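Local coordinates for hypothetical protein (PDB 2O62), which is of unknown function but pairs two calycin-like beta domains, the second related to a biogenesis factor required for ATP synthase, at residues L71-F74 with S78-E81; L96-V99 with R104-L107; L107-D112 with N118-I123; S252-D255 with W259-L262. All blocks are in the same frame, centred on the assembly; numbering follows the deposited sequence.

Contact 1 (L71-F74 with S78-E81); sequences LLFF and SFSE
S78, just ahead of strand 79-81, meets F74, just past strand 71-73, through its carbonyl: S78 O accepts from F74 N at 2.8 Å, with the donor tilted 23° from the carbonyl plane, and also lies at the edge of the F74 ring. S78 OG is bonded outside the pair, to V99 N. F79 comes next and carries the apolar contact. Its CB sits over one face of the F73 ring, 3.3 Å from F73 CD2, while the two side chains lie side by side with the rings oblique at 43°. With chi1 at 67°, F79 CG lies between its own N and carbonyl carbon, which turns the ring toward the E81 end of the strand, where F79 CD2 lies 3.5 Å from L71 CD2. S80 supplies the paired backbone bonds, S80 N to L72 O at 3.0 Å and L72 N to S80 O at 3.1 Å. E81 ends the run, its CB 4.0 Å from L71 CD2. The hairpin closes one end of the N-terminal sheet: strand 93-100 continues it beyond 79-81, C8 of helix 5-10 packs on F73, and strand 259-269 packs on L72 and S80 on the other face and on F74 beyond the strand end.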
loop_
_atom_site.group_PDB
_atom_site.type_symbol
_atom_site.label_atom_id
_atom_site.label_comp_id
_atom_site.label_asym_id
_atom_site.label_seq_id
_atom_site.Cartn_x
_atom_site.Cartn_y
_atom_site.Cartn_z
ATOM N N LEU A 71 12.648 5.108 1.432
ATOM C CA LEU A 71 12.110 4.524 0.200
ATOM C C LEU A 71 12.741 3.205 -0.137
ATOM O O LEU A 71 13.965 3.074 -0.116
ATOM C CB LEU A 71 12.436 5.426 -0.996
ATOM C CG LEU A 71 11.505 6.411 -1.686
ATOM C CD1 LEU A 71 12.347 7.060 -2.790
ATOM C CD2 LEU A 71 10.302 5.721 -2.289
ATOM N N LEU A 72 11.902 2.228 -0.470
ATOM C CA LEU A 72 12.376 0.978 -1.064
ATOM C C LEU A 72 11.514 0.606 -2.257
ATOM O O LEU A 72 10.290 0.772 -2.216
ATOM C CB LEU A 72 12.389 -0.195 -0.047
ATOM C CG LEU A 72 13.619 -0.424 0.803
ATOM C CD1 LEU A 72 13.377 -1.593 1.723
ATOM C CD2 LEU A 72 14.841 -0.691 -0.019
ATOM N N PHE A 73 12.171 0.076 -3.312
ATOM C CA PHE A 73 11.502 -0.316 -4.576
ATOM C C PHE A 73 11.635 -1.785 -4.905
ATOM O O PHE A 73 12.669 -2.425 -4.646
ATOM C CB PHE A 73 12.128 0.420 -5.789
ATOM C CG PHE A 73 11.921 1.889 -5.788
ATOM C CD1 PHE A 73 12.768 2.706 -5.076
ATOM C CD2 PHE A 73 10.874 2.453 -6.493
ATOM C CE1 PHE A 73 12.532 4.087 -5.046
ATOM C CE2 PHE A 73 10.639 3.830 -6.477
ATOM C CZ PHE A 73 11.493 4.635 -5.762
ATOM N N PHE A 74 10.576 -2.294 -5.533
ATOM C CA PHE A 74 10.585 -3.574 -6.223
ATOM C C PHE A 74 10.915 -3.421 -7.692
ATOM O O PHE A 74 10.945 -2.298 -8.245
ATOM C CB PHE A 74 9.234 -4.269 -6.031
ATOM C CG PHE A 74 8.931 -4.562 -4.589
ATOM C CD1 PHE A 74 9.433 -5.699 -3.965
ATOM C CD2 PHE A 74 8.191 -3.681 -3.843
ATOM C CE1 PHE A 74 9.149 -5.942 -2.610
ATOM C CE2 PHE A 74 7.894 -3.936 -2.500
ATOM C CZ PHE A 74 8.414 -5.034 -1.889
ATOM N N SER A 78 7.223 -0.744 -8.255
ATOM C CA SER A 78 6.406 -0.551 -7.070
ATOM C C SER A 78 7.280 -0.169 -5.886
ATOM O O SER A 78 8.453 -0.509 -5.836
ATOM C CB SER A 78 5.607 -1.824 -6.718
ATOM O OG SER A 78 4.695 -2.125 -7.776
ATOM N N PHE A 79 6.733 0.588 -4.953
ATOM C CA PHE A 79 7.550 1.083 -3.843
ATOM C C PHE A 79 6.759 1.435 -2.627
ATOM O O PHE A 79 5.520 1.478 -2.624
ATOM C CB PHE A 79 8.355 2.319 -4.295
ATOM C CG PHE A 79 7.511 3.568 -4.617
ATOM C CD1 PHE A 79 7.028 3.787 -5.914
ATOM C CD2 PHE A 79 7.243 4.553 -3.630
ATOM C CE1 PHE A 79 6.313 4.948 -6.217
ATOM C CE2 PHE A 79 6.507 5.693 -3.933
ATOM C CZ PHE A 79 6.033 5.880 -5.223
ATOM N N SER A 80 7.481 1.747 -1.572
ATOM C CA SER A 80 6.892 2.322 -0.398
ATOM C C SER A 80 7.768 3.427 0.113
ATOM O O SER A 80 8.991 3.276 0.114
ATOM C CB SER A 80 6.752 1.294 0.718
ATOM O OG SER A 80 6.254 1.888 1.904
ATOM N N GLU A 81 7.122 4.459 0.643
ATOM C CA GLU A 81 7.786 5.607 1.231
ATOM C C GLU A 81 7.236 5.851 2.636
ATOM O O GLU A 81 6.086 5.613 2.900
ATOM C CB GLU A 81 7.571 6.865 0.393
ATOM C CG GLU A 81 8.606 7.948 0.766
ATOM C CD GLU A 81 8.598 9.208 -0.120
ATOM O OE1 GLU A 81 7.666 9.406 -0.932
ATOM O OE2 GLU A 81 9.571 9.988 0.019
#

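Contact 2 (L96-V99 with R104-L107); sequences LAFV and RLRL
L96 and L107 exchange a pair of backbone hydrogen bonds, L96 N to L107 O at 2.9 Å and L107 N to L96 O at 2.8 Å, and F98 repeats the exchange with L105. In the second pair F98 N gives to L105 O at 2.8 Å with its donor tilted 30° from the carbonyl plane, whereas L105 N approaches F98 O in the plane of the F98 carbonyl. Weaker CA-H...O contacts fill the intervals, among them R104 CA to F98 O at 3.1 Å.

Apolar contacts differ on the two faces. On the face of L96, F98, L105 and L107, the F98 ring lies alongside L105, with F98 CD1 4.1 Å from L105 CD2 and the carbonyl oxygen of L105 at the ring edge. On the face of A97, V99, R104 and R106, the methylene parts of the arginines do the touching. A97 CB rests 3.7 Å from R106 CG, and V99 CG2 is 3.8 Å from R104 CD. R106 CD also lies over one face of the R104 guanidinium, offset toward its rim.

Charge is balanced from outside the pair. E125 forms salt bridges with both arginines, E95 adds one to R106, and N12 accepts from R104, whose guanidinium also makes a cation-pi contact with W16. These buried charges are probably stabilised by that acidic pair. Hydrogen-bonded and non-hydrogen-bonded pairs alternate as in regular antiparallel pairing, here between the arms of a beta hairpin in the meandering sheet of a calycin-like domain.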
loop_
_atom_site.group_PDB
_atom_site.type_symbol
_atom_site.label_atom_id
_atom_site.label_comp_id
_atom_site.label_asym_id
_atom_site.label_seq_id
_atom_site.Cartn_x
_atom_site.Cartn_y
_atom_site.Cartn_z
ATOM N N LEU A 96 2.094 3.129 0.314
ATOM C CA LEU A 96 2.289 1.918 -0.462
ATOM C C LEU A 96 1.874 2.218 -1.898
ATOM O O LEU A 96 0.751 2.595 -2.157
ATOM C CB LEU A 96 1.428 0.797 0.138
ATOM C CG LEU A 96 1.761 0.618 1.649
ATOM C CD1 LEU A 96 0.654 0.032 2.378
ATOM C CD2 LEU A 96 2.958 -0.140 1.888
ATOM N N ALA A 97 2.776 1.998 -2.827
ATOM C CA ALA A 97 2.590 2.407 -4.220
ATOM C C ALA A 97 2.760 1.208 -5.150
ATOM O O ALA A 97 3.859 0.692 -5.294
ATOM C CB ALA A 97 3.626 3.508 -4.568
ATOM N N PHE A 98 1.658 0.760 -5.751
ATOM C CA PHE A 98 1.634 -0.323 -6.725
ATOM C C PHE A 98 1.728 0.187 -8.166
ATOM O O PHE A 98 1.039 1.129 -8.543
ATOM C CB PHE A 98 0.345 -1.171 -6.598
ATOM C CG PHE A 98 0.048 -1.666 -5.215
ATOM C CD1 PHE A 98 -0.717 -0.899 -4.326
ATOM C CD2 PHE A 98 0.471 -2.930 -4.819
ATOM C CE1 PHE A 98 -1.035 -1.366 -3.076
ATOM C CE2 PHE A 98 0.173 -3.389 -3.541
ATOM C CZ PHE A 98 -0.554 -2.615 -2.687
ATOM N N VAL A 99 2.568 -0.463 -8.964
ATOM C CA VAL A 99 2.680 -0.232 -10.378
ATOM C C VAL A 99 2.196 -1.501 -11.107
ATOM O O VAL A 99 2.550 -2.625 -10.746
ATOM C CB VAL A 99 4.095 0.095 -10.744
ATOM C CG1 VAL A 99 4.228 0.305 -12.255
ATOM C CG2 VAL A 99 4.554 1.318 -9.950
ATOM N N ARG A 104 -0.799 3.234 -11.808
ATOM C CA ARG A 104 -0.290 3.154 -10.443
ATOM C C ARG A 104 -1.462 3.355 -9.510
ATOM O O ARG A 104 -2.436 4.068 -9.838
ATOM C CB ARG A 104 0.813 4.150 -10.130
ATOM C CG ARG A 104 1.903 4.203 -11.149
ATOM C CD ARG A 104 3.167 4.807 -10.598
ATOM N NE ARG A 104 3.015 6.203 -10.255
ATOM C CZ ARG A 104 3.975 6.998 -9.802
ATOM N NH1 ARG A 104 5.203 6.542 -9.643
ATOM N NH2 ARG A 104 3.714 8.267 -9.517
ATOM N N LEU A 105 -1.391 2.701 -8.360
ATOM C CA LEU A 105 -2.329 2.943 -7.275
ATOM C C LEU A 105 -1.491 3.135 -6.059
ATOM O O LEU A 105 -0.767 2.197 -5.653
ATOM C CB LEU A 105 -3.279 1.773 -7.007
ATOM C CG LEU A 105 -4.024 2.143 -5.694
ATOM C CD1 LEU A 105 -5.321 2.907 -6.040
ATOM C CD2 LEU A 105 -4.256 1.119 -4.719
ATOM N N ARG A 106 -1.571 4.337 -5.486
ATOM C CA ARG A 106 -0.693 4.697 -4.382
ATOM C C ARG A 106 -1.567 5.088 -3.208
ATOM O O ARG A 106 -2.478 5.905 -3.362
ATOM C CB ARG A 106 0.247 5.806 -4.743
ATOM C CG ARG A 106 0.930 5.530 -6.000
ATOM C CD ARG A 106 2.094 6.457 -6.289
ATOM N NE ARG A 106 1.719 7.756 -6.826
ATOM C CZ ARG A 106 2.086 8.932 -6.315
ATOM N NH1 ARG A 106 2.776 9.020 -5.183
ATOM N NH2 ARG A 106 1.796 10.052 -6.959
ATOM N N LEU A 107 -1.339 4.444 -2.077
ATOM C CA LEU A 107 -2.162 4.662 -0.911
ATOM C C LEU A 107 -1.311 5.172 0.245
ATOM O O LEU A 107 -0.382 4.505 0.676
ATOM C CB LEU A 107 -2.921 3.371 -0.530
ATOM C CG LEU A 107 -4.107 3.487 0.458
ATOM C CD1 LEU A 107 -5.161 2.464 0.168
ATOM C CD2 LEU A 107 -3.646 3.275 1.864
#

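Contact 3 (L107-D112 with N118-I123); sequences LVQLFD and NGLTLI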
loop_
_atom_site.group_PDB
_atom_site.type_symbol
_atom_site.label_atom_id
_atom_site.label_comp_id
_atom_site.label_asym_id
_atom_site.label_seq_id
_atom_site.Cartn_x
_atom_site.Cartn_y
_atom_site.Cartn_z
ATOM N N LEU A 107 -1.339 4.444 -2.077
ATOM C CA LEU A 107 -2.162 4.662 -0.911
ATOM C C LEU A 107 -1.311 5.172 0.245
ATOM O O LEU A 107 -0.382 4.505 0.676
ATOM C CB LEU A 107 -2.921 3.371 -0.530
ATOM C CG LEU A 107 -4.107 3.487 0.458
ATOM C CD1 LEU A 107 -5.161 2.464 0.168
ATOM C CD2 LEU A 107 -3.646 3.275 1.864
ATOM N N VAL A 108 -1.662 6.350 0.753
ATOM C CA VAL A 108 -1.079 6.923 1.936
ATOM C C VAL A 108 -2.023 6.796 3.154
ATOM O O VAL A 108 -3.227 7.114 3.079
ATOM C CB VAL A 108 -0.772 8.417 1.724
ATOM C CG1 VAL A 108 -0.039 8.978 2.888
ATOM C CG2 VAL A 108 0.013 8.612 0.462
ATOM N N GLN A 109 -1.464 6.292 4.248
ATOM C CA GLN A 109 -2.115 6.272 5.546
ATOM C C GLN A 109 -1.472 7.258 6.483
ATOM O O GLN A 109 -0.237 7.394 6.506
ATOM C CB GLN A 109 -2.035 4.877 6.193
ATOM C CG GLN A 109 -2.673 3.745 5.368
ATOM C CD GLN A 109 -2.892 2.463 6.145
ATOM O OE1 GLN A 109 -3.259 2.486 7.339
ATOM N NE2 GLN A 109 -2.729 1.336 5.462
ATOM N N LEU A 110 -2.308 7.916 7.275
ATOM C CA LEU A 110 -1.911 8.994 8.167
ATOM C C LEU A 110 -2.543 8.751 9.523
ATOM O O LEU A 110 -3.763 8.589 9.621
ATOM C CB LEU A 110 -2.357 10.342 7.615
ATOM C CG LEU A 110 -1.831 10.711 6.236
ATOM C CD1 LEU A 110 -2.514 11.959 5.777
ATOM C CD2 LEU A 110 -0.303 10.924 6.234
ATOM N N PHE A 111 -1.702 8.661 10.555
ATOM C CA PHE A 111 -2.131 8.442 11.930
ATOM C C PHE A 111 -1.904 9.689 12.757
ATOM O O PHE A 111 -0.940 10.444 12.531
ATOM C CB PHE A 111 -1.395 7.228 12.561
ATOM C CG PHE A 111 -1.764 5.898 11.913
ATOM C CD1 PHE A 111 -1.337 5.585 10.635
ATOM C CD2 PHE A 111 -2.601 4.992 12.578
ATOM C CE1 PHE A 111 -1.676 4.381 10.017
ATOM C CE2 PHE A 111 -2.945 3.792 11.946
ATOM C CZ PHE A 111 -2.483 3.505 10.670
ATOM N N ASP A 112 -2.752 9.856 13.749
ATOM C CA ASP A 112 -2.683 10.991 14.647
ATOM C C ASP A 112 -1.739 10.774 15.819
ATOM O O ASP A 112 -1.018 9.784 15.888
ATOM C CB ASP A 112 -4.102 11.409 15.075
ATOM C CG ASP A 112 -4.773 10.438 16.003
ATOM O OD1 ASP A 112 -4.074 9.705 16.701
ATOM O OD2 ASP A 112 -6.028 10.448 16.029
ATOM N N ASN A 118 -6.117 8.656 10.993
ATOM C CA ASN A 118 -6.701 9.999 10.837
ATOM C C ASN A 118 -7.229 10.252 9.409
ATOM O O ASN A 118 -8.153 10.997 9.212
ATOM C CB ASN A 118 -5.653 11.067 11.160
ATOM C CG ASN A 118 -6.201 12.485 11.100
ATOM O OD1 ASN A 118 -5.833 13.247 10.208
ATOM N ND2 ASN A 118 -7.104 12.830 12.015
ATOM N N GLY A 119 -6.584 9.666 8.411
ATOM C CA GLY A 119 -6.985 9.878 7.057
ATOM C C GLY A 119 -6.155 9.026 6.117
ATOM O O GLY A 119 -5.109 8.453 6.489
ATOM N N LEU A 120 -6.662 8.927 4.905
ATOM C CA LEU A 120 -5.933 8.319 3.800
ATOM C C LEU A 120 -5.940 9.166 2.544
ATOM O O LEU A 120 -6.874 9.938 2.295
ATOM C CB LEU A 120 -6.539 6.998 3.430
ATOM C CG LEU A 120 -6.985 5.982 4.494
ATOM C CD1 LEU A 120 -8.107 5.187 3.938
ATOM C CD2 LEU A 120 -5.911 5.038 4.847
ATOM N N THR A 121 -4.914 8.954 1.738
ATOM C CA THR A 121 -4.817 9.573 0.428
ATOM C C THR A 121 -4.719 8.414 -0.579
ATOM O O THR A 121 -3.924 7.501 -0.423
ATOM C CB THR A 121 -3.623 10.533 0.336
ATOM O OG1 THR A 121 -3.693 11.509 1.387
ATOM C CG2 THR A 121 -3.615 11.263 -1.041
ATOM N N LEU A 122 -5.571 8.446 -1.582
ATOM C CA LEU A 122 -5.585 7.466 -2.644
ATOM C C LEU A 122 -5.243 8.171 -3.912
ATOM O O LEU A 122 -5.920 9.097 -4.286
ATOM C CB LEU A 122 -6.942 6.806 -2.740
ATOM C CG LEU A 122 -7.010 5.532 -3.569
ATOM C CD1 LEU A 122 -6.280 4.399 -2.843
ATOM C CD2 LEU A 122 -8.488 5.207 -3.735
ATOM N N ILE A 123 -4.125 7.773 -4.522
ATOM C CA ILE A 123 -3.653 8.396 -5.713
ATOM C C ILE A 123 -3.795 7.365 -6.840
ATOM O O ILE A 123 -3.057 6.369 -6.897
ATOM C CB ILE A 123 -2.210 8.850 -5.552
ATOM C CG1 ILE A 123 -2.077 9.801 -4.337
ATOM C CG2 ILE A 123 -1.719 9.503 -6.829
ATOM C CD1 ILE A 123 -0.600 10.104 -3.912
HETATM O O HOH W 1 -7.863 10.642 14.068
#
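L107 lays its two methyls across neighbouring leucines of the next strand: L107 CD1 is 3.8 Å from L122 CD1, and L107 CD2 is 4.1 Å from L120 CD2. Cut back to an alanine here, the side chain would lose CG and both methyls, which would probably open a gap beside L120 and L122. Farther along the same face, L120 CD2 packs 3.5 Å from Q109 CG. Q109 has an extended chain beyond CG, which carries its amide past the leucine to S223, where OE1 is bonded. On the opposite face V108 and T121 lie side by side, with V108 CB 3.8 Å from T121 CB. Their backbones exchange two hydrogen bonds, V108 N to T121 O at 2.8 Å and T121 N to V108 O at 2.8 Å.

Toward the turn the pairing becomes irregular. L110 O is gripped by two donors, N118 N at 2.7 Å in the carbonyl plane and G119 N at 3.3 Å tilted out of it, while L110 N gives a bent bond to G119 O. N118 CG is anti to its backbone N (chi1 -177°), and its ND2 is joined to D112 OD2 through a water. D112 OD1 meanwhile accepts from the backbone nitrogens of N114 and H116, which ties the carboxylate to the turn. N118 and G119 facing L110 together make a classic beta bulge, set at the turn end of an antiparallel hairpin.

Contact 4 (S252-D255 with W259-L262); sequences SYND and WVSL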
loop_
_atom_site.group_PDB
_atom_site.type_symbol
_atom_site.label_atom_id
_atom_site.label_comp_id
_atom_site.label_asym_id
_atom_site.label_seq_id
_atom_site.Cartn_x
_atom_site.Cartn_y
_atom_site.Cartn_z
ATOM N N SER A 252 7.030 -2.900 7.169
ATOM C CA SER A 252 7.156 -3.502 8.504
ATOM C C SER A 252 8.131 -2.763 9.405
ATOM O O SER A 252 9.254 -2.495 9.015
ATOM C CB SER A 252 7.572 -4.956 8.369
ATOM O OG SER A 252 6.615 -5.702 7.615
ATOM N N TYR A 253 7.694 -2.501 10.636
ATOM C CA TYR A 253 8.499 -1.851 11.670
ATOM C C TYR A 253 8.722 -2.798 12.848
ATOM O O TYR A 253 7.824 -3.512 13.244
ATOM C CB TYR A 253 7.805 -0.592 12.200
ATOM C CG TYR A 253 7.755 0.534 11.210
ATOM C CD1 TYR A 253 6.838 0.508 10.161
ATOM C CD2 TYR A 253 8.672 1.588 11.281
ATOM C CE1 TYR A 253 6.791 1.517 9.210
ATOM C CE2 TYR A 253 8.629 2.617 10.307
ATOM C CZ TYR A 253 7.688 2.552 9.294
ATOM O OH TYR A 253 7.620 3.510 8.317
ATOM N N ASN A 254 9.929 -2.788 13.427
ATOM C CA ASN A 254 10.174 -3.599 14.647
ATOM C C ASN A 254 9.612 -2.876 15.892
ATOM O O ASN A 254 9.146 -1.711 15.799
ATOM C CB ASN A 254 11.662 -3.985 14.816
ATOM C CG ASN A 254 12.528 -2.855 15.107
ATOM O OD1 ASN A 254 12.084 -1.790 15.517
ATOM N ND2 ASN A 254 13.830 -3.081 14.966
ATOM N N ASP A 255 9.600 -3.553 17.043
ATOM C CA ASP A 255 9.039 -2.944 18.259
ATOM C C ASP A 255 9.878 -1.828 18.873
ATOM O O ASP A 255 9.492 -1.256 19.894
ATOM C CB ASP A 255 8.662 -3.997 19.288
ATOM C CG ASP A 255 9.833 -4.662 19.931
ATOM O OD1 ASP A 255 10.995 -4.227 19.755
ATOM O OD2 ASP A 255 9.537 -5.641 20.658
ATOM N N TRP A 259 11.953 1.033 10.886
ATOM C CA TRP A 259 11.579 0.363 9.678
ATOM C C TRP A 259 12.568 -0.753 9.338
ATOM O O TRP A 259 13.769 -0.541 9.346
ATOM C CB TRP A 259 11.538 1.383 8.548
ATOM C CG TRP A 259 11.143 0.823 7.246
ATOM C CD1 TRP A 259 10.225 -0.144 6.993
ATOM C CD2 TRP A 259 11.636 1.256 5.993
ATOM N NE1 TRP A 259 10.123 -0.364 5.619
ATOM C CE2 TRP A 259 10.991 0.491 4.990
ATOM C CE3 TRP A 259 12.550 2.236 5.613
ATOM C CZ2 TRP A 259 11.231 0.688 3.642
ATOM C CZ3 TRP A 259 12.823 2.397 4.257
ATOM C CH2 TRP A 259 12.193 1.617 3.299
ATOM N N VAL A 260 12.078 -1.959 9.086
ATOM C CA VAL A 260 12.991 -3.065 8.812
ATOM C C VAL A 260 12.864 -3.633 7.405
ATOM O O VAL A 260 13.855 -4.086 6.851
ATOM C CB VAL A 260 12.890 -4.203 9.877
ATOM C CG1 VAL A 260 13.357 -3.669 11.225
ATOM C CG2 VAL A 260 11.540 -4.718 9.997
ATOM N N SER A 261 11.668 -3.620 6.826
ATOM C CA SER A 261 11.474 -4.337 5.562
ATOM C C SER A 261 10.182 -3.924 4.841
ATOM O O SER A 261 9.312 -3.229 5.411
ATOM C CB SER A 261 11.517 -5.841 5.819
ATOM O OG SER A 261 10.329 -6.274 6.473
ATOM N N LEU A 262 10.064 -4.386 3.594
ATOM C CA LEU A 262 8.904 -4.159 2.761
ATOM C C LEU A 262 8.621 -5.418 2.005
ATOM O O LEU A 262 9.524 -6.057 1.467
ATOM C CB LEU A 262 9.185 -3.035 1.780
ATOM C CG LEU A 262 8.087 -2.528 0.904
ATOM C CD1 LEU A 262 7.101 -1.813 1.766
ATOM C CD2 LEU A 262 8.689 -1.543 -0.161
HETATM O O HOH W 2 7.719 -6.373 5.226
#
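Y253 crosses W259 obliquely, its ring set at 38° to the five-membered ring of the tryptophan, with the centroids 5.2 Å apart. Y253 CE2 lies 3.6 Å from W259 CB, and W259 CD1 stands over one face of the tyrosine ring. At the far end of that ring, Y253 OH is bonded to L83 O and R251 NE. Replacing Y253 by an alanine is likely to leave a gap beside W259 CB and CD1 and to leave L83 O and R251 NE without the phenol oxygen.

Beside the rings, S252 O accepts two backbone N-H groups. V260 N reaches it at 2.9 Å, almost straight and in the carbonyl plane, and S261 N adds a weak bond; the indole edge also comes close, with W259 CD1 3.2 Å from S252 O. V260 and S261 thus both face S252 in a classic beta bulge. In return S252 N gives to S261 O at 2.9 Å. W259 NE1 reaches that same oxygen from the other face of its carbonyl plane, 64° out of it, and so helps to fix the turn of the indole. A water links S252 OG and S261 OG, and V260 CG1 rests 3.8 Å from N254 ND2, across the asparagine.

Farther out, R251 makes a cation-pi contact with W259. E258 holds the N254 amide, and a glycerol, probably from the crystallisation liquor, bonds to S252 OG. The hairpin lies within the C-terminal barrel, flanked by strands 233-242 and 145-155, while W259 leans on L72 of strand 71-73 in the N-terminal sheet.

Contacts 1, 2 and 3 belong to the same antiparallel sheet and follow one another along the chain. Contact 1 joins contact 2 through F79 O and A97 N, 2.8 Å apart, and contact 2 runs into contact 3 by sharing L107. Contacts 1 and 3, with centres about 17 Å apart, do not touch. Contact 4 belongs to the C-terminal barrel but packs against contact 1, where S80 CB is 3.3 Å from L262 CD1; this is a junction between the two domains. Bound glycerol, probably from the crystallisation liquor, lies about 4 Å from the side chain of F111 (contact 3) and about 3 Å from that of S252 (contact 4); no active site is known.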